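Local structure of ribulose-5-phosphate reductase 1 (Staphylococcus aureus, 6XHK) at residues M1-V5 with V16-V21; P32-S36 with L137-Y142. The protein catalyses the zinc- and NADPH-dependent reduction of D-ribulose 5-phosphate to D-ribitol 5-phosphate for the ribitol wall teichoic acid of the cell wall. All coordinates share one frame; numbering follows the deposited sequence.

Contact 1 of 2, residues M1-V5 with V16-V21; sequences MINQV and VTYNNV
Asn3 and Asn19 face each other as a hydrogen-bonded pair near the middle of this antiparallel hairpin. Asn3 N reaches Asn19 O at 2.9 Å in an almost straight bond, and Asn19 N returns to Asn3 O. Val5 and Thr17 repeat the pattern, and Val21 N closes on Met1 O at the open end of the hairpin. The two asparagine side chains run side by side, their amide planes 26° apart, yet their amides do not bond each other. With chi1 at 70°, the Asn19 amide sits between its own backbone N and carbonyl carbon, which lays OD1 against Asn3 CB at 3.4 Å. Asn3 instead holds CG opposite its backbone N, and its ND2 bonds Phe120 O. Val21 CG2 also packs on Asn3 CB, at 3.5 Å, while on the same face as Asn3, Val5 CB meets Thr17 CG2.

The other face carries Ile2, Gln4, Tyr18 and Asn20. Gln4 lies alongside the Tyr18 ring, CG 3.6 Å from CE1, with its amide turned 41° to the ring plane; its NE2 bonds Asp119 OD2. Ile2 divides its branches, CG2 going to Tyr18 CD1 at 3.8 Å and CD1 turning toward the Asn20 amide. Ile2, Tyr18 and Asn20 are exposed; on the Asn3 face Asn3 and Val5 are buried, as is Val21 at the end, though Asn19 remains exposed.

Strand 13-20 is the outermost strand of a small antiparallel sheet within the chain, strand 2-10 is its centre and strand 60-61 follows beyond. The loop carrying Gln118, Asp119 and Phe120 packs against strand 2-10 and also bonds the Gln4 backbone.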
loop_
_atom_site.group_PDB
_atom_site.type_symbol
_atom_site.label_atom_id
_atom_site.label_comp_id
_atom_site.label_asym_id
_atom_site.label_seq_id
_atom_site.Cartn_x
_atom_site.Cartn_y
_atom_site.Cartn_z
ATOM N N MET A 1 24.125 -7.716 -21.267
ATOM C CA MET A 1 22.672 -7.849 -21.443
ATOM C C MET A 1 21.942 -6.498 -21.554
ATOM O O MET A 1 22.374 -5.518 -20.969
ATOM C CB MET A 1 22.099 -8.680 -20.305
ATOM C CG MET A 1 20.715 -9.205 -20.586
ATOM S SD MET A 1 20.208 -10.583 -19.533
ATOM C CE MET A 1 20.207 -9.881 -17.904
ATOM N N ILE A 2 20.858 -6.442 -22.329
ATOM C CA ILE A 2 20.164 -5.192 -22.636
ATOM C C ILE A 2 18.805 -5.196 -21.957
ATOM O O ILE A 2 17.978 -6.089 -22.197
ATOM C CB ILE A 2 19.993 -4.970 -24.147
ATOM C CG1 ILE A 2 21.325 -4.828 -24.850
ATOM C CG2 ILE A 2 19.221 -3.706 -24.391
ATOM C CD1 ILE A 2 22.173 -3.722 -24.298
ATOM N N ASN A 3 18.557 -4.167 -21.146
ATOM C CA ASN A 3 17.301 -4.010 -20.420
ATOM C C ASN A 3 16.463 -2.931 -21.094
ATOM O O ASN A 3 16.977 -1.860 -21.429
ATOM C CB ASN A 3 17.567 -3.643 -18.960
ATOM C CG ASN A 3 16.355 -3.841 -18.068
ATOM O OD1 ASN A 3 15.385 -4.485 -18.451
ATOM N ND2 ASN A 3 16.425 -3.315 -16.860
ATOM N N GLN A 4 15.189 -3.227 -21.336
ATOM C CA GLN A 4 14.264 -2.222 -21.835
ATOM C C GLN A 4 13.538 -1.629 -20.638
ATOM O O GLN A 4 12.866 -2.351 -19.889
ATOM C CB GLN A 4 13.250 -2.800 -22.820
ATOM C CG GLN A 4 13.834 -3.473 -24.022
ATOM C CD GLN A 4 12.786 -4.167 -24.861
ATOM O OE1 GLN A 4 12.674 -3.899 -26.069
ATOM N NE2 GLN A 4 11.987 -5.036 -24.232
ATOM N N VAL A 5 13.683 -0.323 -20.454
ATOM C CA VAL A 5 12.985 0.408 -19.406
ATOM C C VAL A 5 11.839 1.166 -20.055
ATOM O O VAL A 5 12.014 1.777 -21.117
ATOM C CB VAL A 5 13.939 1.359 -18.666
ATOM C CG1 VAL A 5 13.173 2.260 -17.729
ATOM C CG2 VAL A 5 14.983 0.561 -17.912
ATOM N N VAL A 16 10.203 3.967 -24.580
ATOM C CA VAL A 16 11.128 2.937 -24.117
ATOM C C VAL A 16 12.563 3.371 -24.405
ATOM O O VAL A 16 12.883 3.765 -25.535
ATOM C CB VAL A 16 10.807 1.577 -24.767
ATOM C CG1 VAL A 16 10.591 1.738 -26.272
ATOM C CG2 VAL A 16 11.887 0.553 -24.466
ATOM N N THR A 17 13.419 3.319 -23.368
ATOM C CA THR A 17 14.860 3.552 -23.446
ATOM C C THR A 17 15.583 2.254 -23.093
ATOM O O THR A 17 14.951 1.244 -22.757
ATOM C CB THR A 17 15.312 4.680 -22.509
ATOM O OG1 THR A 17 16.707 4.959 -22.706
ATOM C CG2 THR A 17 15.125 4.257 -21.061
ATOM N N TYR A 18 16.921 2.287 -23.160
ATOM C CA TYR A 18 17.740 1.098 -22.956
ATOM C C TYR A 18 18.871 1.399 -21.985
ATOM O O TYR A 18 19.322 2.540 -21.857
ATOM C CB TYR A 18 18.308 0.585 -24.280
ATOM C CG TYR A 18 17.221 0.242 -25.269
ATOM C CD1 TYR A 18 16.730 -1.052 -25.359
ATOM C CD2 TYR A 18 16.691 1.206 -26.127
ATOM C CE1 TYR A 18 15.723 -1.378 -26.250
ATOM C CE2 TYR A 18 15.685 0.890 -27.031
ATOM C CZ TYR A 18 15.205 -0.412 -27.086
ATOM O OH TYR A 18 14.205 -0.770 -27.968
ATOM N N ASN A 19 19.305 0.365 -21.275
ATOM C CA ASN A 19 20.533 0.441 -20.496
ATOM C C ASN A 19 21.075 -0.981 -20.361
ATOM O O ASN A 19 20.390 -1.952 -20.689
ATOM C CB ASN A 19 20.319 1.164 -19.144
ATOM C CG ASN A 19 19.487 0.373 -18.146
ATOM O OD1 ASN A 19 18.697 -0.480 -18.510
ATOM N ND2 ASN A 19 19.654 0.684 -16.866
ATOM N N ASN A 20 22.342 -1.090 -19.976
ATOM C CA ASN A 20 22.979 -2.392 -19.860
ATOM C C ASN A 20 22.788 -2.943 -18.463
ATOM O O ASN A 20 22.610 -2.190 -17.503
ATOM C CB ASN A 20 24.466 -2.316 -20.176
ATOM C CG ASN A 20 24.735 -1.999 -21.616
ATOM O OD1 ASN A 20 24.695 -2.884 -22.482
ATOM N ND2 ASN A 20 25.037 -0.736 -21.891
ATOM N N VAL A 21 22.812 -4.273 -18.360
ATOM C CA VAL A 21 22.622 -4.984 -17.101
ATOM C C VAL A 21 23.711 -6.033 -16.987
ATOM O O VAL A 21 23.889 -6.848 -17.900
ATOM C CB VAL A 21 21.231 -5.640 -17.007
ATOM C CG1 VAL A 21 21.186 -6.622 -15.843
ATOM C CG2 VAL A 21 20.168 -4.583 -16.841
#

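Contact 2 of 2, residues P32-S36 with L137-Y142; sequences PLYMS and LSIISY
Tyr34 reaches from the strand onto the short helical turn at Leu137 and Ser138, and its side chain carries most of this contact. Its CB starts 4.0 Å from Ser141 CB and equally close to Leu137 O. With chi1 at -60°, CG points away from the Tyr34 carbonyl carbon, and the ring comes to lie against the turn: Ser138 CA stands over one face, offset toward the rim and 3.9 Å from CG. The two sides of the ring then diverge. CD1 is 3.6 Å from Leu137 CB, which CE1 also touches, while CD2 meets Ser138 CA and CB. Further out, the ring leaves the turn, its hydroxyl end making no contact with it.

Leu137 crosses Tyr34 at about a right angle and sends CD1 on to Leu33 CD1, 3.8 Å away. At the other end Ser141 packs its CB against the Tyr34 carbonyl carbon, and its OG bonds back to Ser138 O at 2.7 Å from above the carbonyl plane, a bond inside the turn. No hydrogen bond joins the two segments; Ser36 OG goes instead to Thr335 O, and Tyr142 OH to Leu304 O.

Opposite Val67 the strand fits two residues, Leu33 and Tyr34, against one, making a classic beta bulge in strand 28-36 of the GroES-like catalytic domain found in zinc-containing alcohol dehydrogenases. The strand leads toward Cys38, modified in this structure, and Tyr142 lies beside Glu65; Cys38 and Glu65 are predicted ligands of the catalytic zinc, which is not among the ligands here.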
loop_
_atom_site.group_PDB
_atom_site.type_symbol
_atom_site.label_atom_id
_atom_site.label_comp_id
_atom_site.label_asym_id
_atom_site.label_seq_id
_atom_site.Cartn_x
_atom_site.Cartn_y
_atom_site.Cartn_z
ATOM N N PRO A 32 9.918 -8.873 -13.411
ATOM C CA PRO A 32 8.609 -8.643 -12.808
ATOM C C PRO A 32 7.526 -9.496 -13.445
ATOM O O PRO A 32 7.545 -9.758 -14.648
ATOM C CB PRO A 32 8.396 -7.141 -13.026
ATOM C CG PRO A 32 9.208 -6.804 -14.227
ATOM C CD PRO A 32 10.426 -7.673 -14.109
ATOM N N LEU A 33 6.601 -9.966 -12.603
ATOM C CA LEU A 33 5.470 -10.795 -13.013
ATOM C C LEU A 33 4.137 -10.068 -12.886
ATOM O O LEU A 33 3.449 -9.858 -13.888
ATOM C CB LEU A 33 5.431 -12.111 -12.204
ATOM C CG LEU A 33 6.610 -13.066 -12.406
ATOM C CD1 LEU A 33 6.533 -14.307 -11.521
ATOM C CD2 LEU A 33 6.720 -13.420 -13.874
ATOM N N TYR A 34 3.739 -9.697 -11.675
ATOM C CA TYR A 34 2.562 -8.872 -11.442
ATOM C C TYR A 34 2.966 -7.580 -10.724
ATOM O O TYR A 34 3.929 -7.539 -9.952
ATOM C CB TYR A 34 1.506 -9.665 -10.655
ATOM C CG TYR A 34 1.049 -10.928 -11.376
ATOM C CD1 TYR A 34 1.638 -12.174 -11.108
ATOM C CD2 TYR A 34 0.011 -10.881 -12.307
ATOM C CE1 TYR A 34 1.217 -13.324 -11.766
ATOM C CE2 TYR A 34 -0.419 -12.032 -12.971
ATOM C CZ TYR A 34 0.186 -13.247 -12.697
ATOM O OH TYR A 34 -0.249 -14.382 -13.354
ATOM N N MET A 35 2.255 -6.500 -11.027
ATOM C CA MET A 35 2.564 -5.217 -10.418
ATOM C C MET A 35 1.292 -4.385 -10.383
ATOM O O MET A 35 0.411 -4.555 -11.230
ATOM C CB MET A 35 3.693 -4.505 -11.179
ATOM C CG MET A 35 3.412 -4.139 -12.631
ATOM S SD MET A 35 4.893 -3.428 -13.414
ATOM C CE MET A 35 6.142 -4.567 -12.835
ATOM N N SER A 36 1.191 -3.493 -9.385
ATOM C CA SER A 36 -0.030 -2.725 -9.164
ATOM C C SER A 36 0.247 -1.226 -9.191
ATOM O O SER A 36 1.286 -0.765 -8.715
ATOM C CB SER A 36 -0.690 -3.114 -7.845
ATOM O OG SER A 36 -1.900 -2.408 -7.684
ATOM N N LEU A 137 -0.107 -14.837 -6.990
ATOM C CA LEU A 137 0.812 -13.709 -7.082
ATOM C C LEU A 137 0.106 -12.421 -7.494
ATOM O O LEU A 137 0.567 -11.325 -7.131
ATOM C CB LEU A 137 1.962 -14.024 -8.047
ATOM C CG LEU A 137 2.863 -15.258 -7.885
ATOM C CD1 LEU A 137 3.860 -15.275 -9.014
ATOM C CD2 LEU A 137 3.594 -15.289 -6.539
ATOM N N SER A 138 -1.011 -12.522 -8.227
ATOM C CA SER A 138 -1.706 -11.314 -8.672
ATOM C C SER A 138 -2.158 -10.456 -7.487
ATOM O O SER A 138 -2.265 -9.227 -7.602
ATOM C CB SER A 138 -2.905 -11.674 -9.549
ATOM O OG SER A 138 -3.912 -12.329 -8.792
ATOM N N ILE A 139 -2.408 -11.070 -6.337
ATOM C CA ILE A 139 -2.864 -10.299 -5.195
ATOM C C ILE A 139 -1.723 -9.994 -4.222
ATOM O O ILE A 139 -1.759 -8.951 -3.554
ATOM C CB ILE A 139 -4.059 -11.016 -4.525
ATOM C CG1 ILE A 139 -3.639 -12.328 -3.876
ATOM C CG2 ILE A 139 -5.161 -11.280 -5.563
ATOM C CD1 ILE A 139 -4.817 -13.213 -3.551
ATOM N N ILE A 140 -0.688 -10.829 -4.173
ATOM C CA ILE A 140 0.571 -10.474 -3.547
ATOM C C ILE A 140 1.236 -9.248 -4.186
ATOM O O ILE A 140 2.145 -8.675 -3.586
ATOM C CB ILE A 140 1.471 -11.744 -3.566
ATOM C CG1 ILE A 140 0.760 -12.893 -2.860
ATOM C CG2 ILE A 140 2.866 -11.546 -2.999
ATOM C CD1 ILE A 140 0.374 -12.563 -1.432
ATOM N N SER A 141 0.807 -8.814 -5.381
ATOM C CA SER A 141 1.483 -7.671 -6.010
ATOM C C SER A 141 1.390 -6.401 -5.153
ATOM O O SER A 141 2.352 -5.619 -5.079
ATOM C CB SER A 141 0.936 -7.402 -7.416
ATOM O OG SER A 141 -0.470 -7.251 -7.432
ATOM N N TYR A 142 0.261 -6.168 -4.494
ATOM C CA TYR A 142 0.144 -4.960 -3.674
ATOM C C TYR A 142 0.433 -5.246 -2.196
ATOM O O TYR A 142 -0.292 -4.841 -1.298
ATOM C CB TYR A 142 -1.219 -4.299 -3.876
ATOM C CG TYR A 142 -2.435 -5.207 -3.958
ATOM C CD1 TYR A 142 -3.074 -5.444 -5.165
ATOM C CD2 TYR A 142 -2.998 -5.747 -2.802
ATOM C CE1 TYR A 142 -4.200 -6.241 -5.231
ATOM C CE2 TYR A 142 -4.125 -6.544 -2.856
ATOM C CZ TYR A 142 -4.726 -6.795 -4.079
ATOM O OH TYR A 142 -5.854 -7.601 -4.165
#

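In the fold
Contacts 1 and 2 follow one another along the chain: strand 28-36, which carries one side of contact 2, is the next strand after 13-20 of the hairpin. Their centres are 22 Å apart, and the nearest atoms still about 7 Å, so the two do not touch. Contact 1 is peripheral, its centre 28 Å from that of the chain, with the Val5 side chain about 11 Å from that of His64, a predicted zinc ligand. Contact 2 is deeper, its centre 12 Å from that of the chain. There the Tyr142 side chain is about 4 Å from the side chain of Glu65 and about 6 Å from that of Glu144, both predicted zinc ligands, and about 9 Å from the bound NADPH.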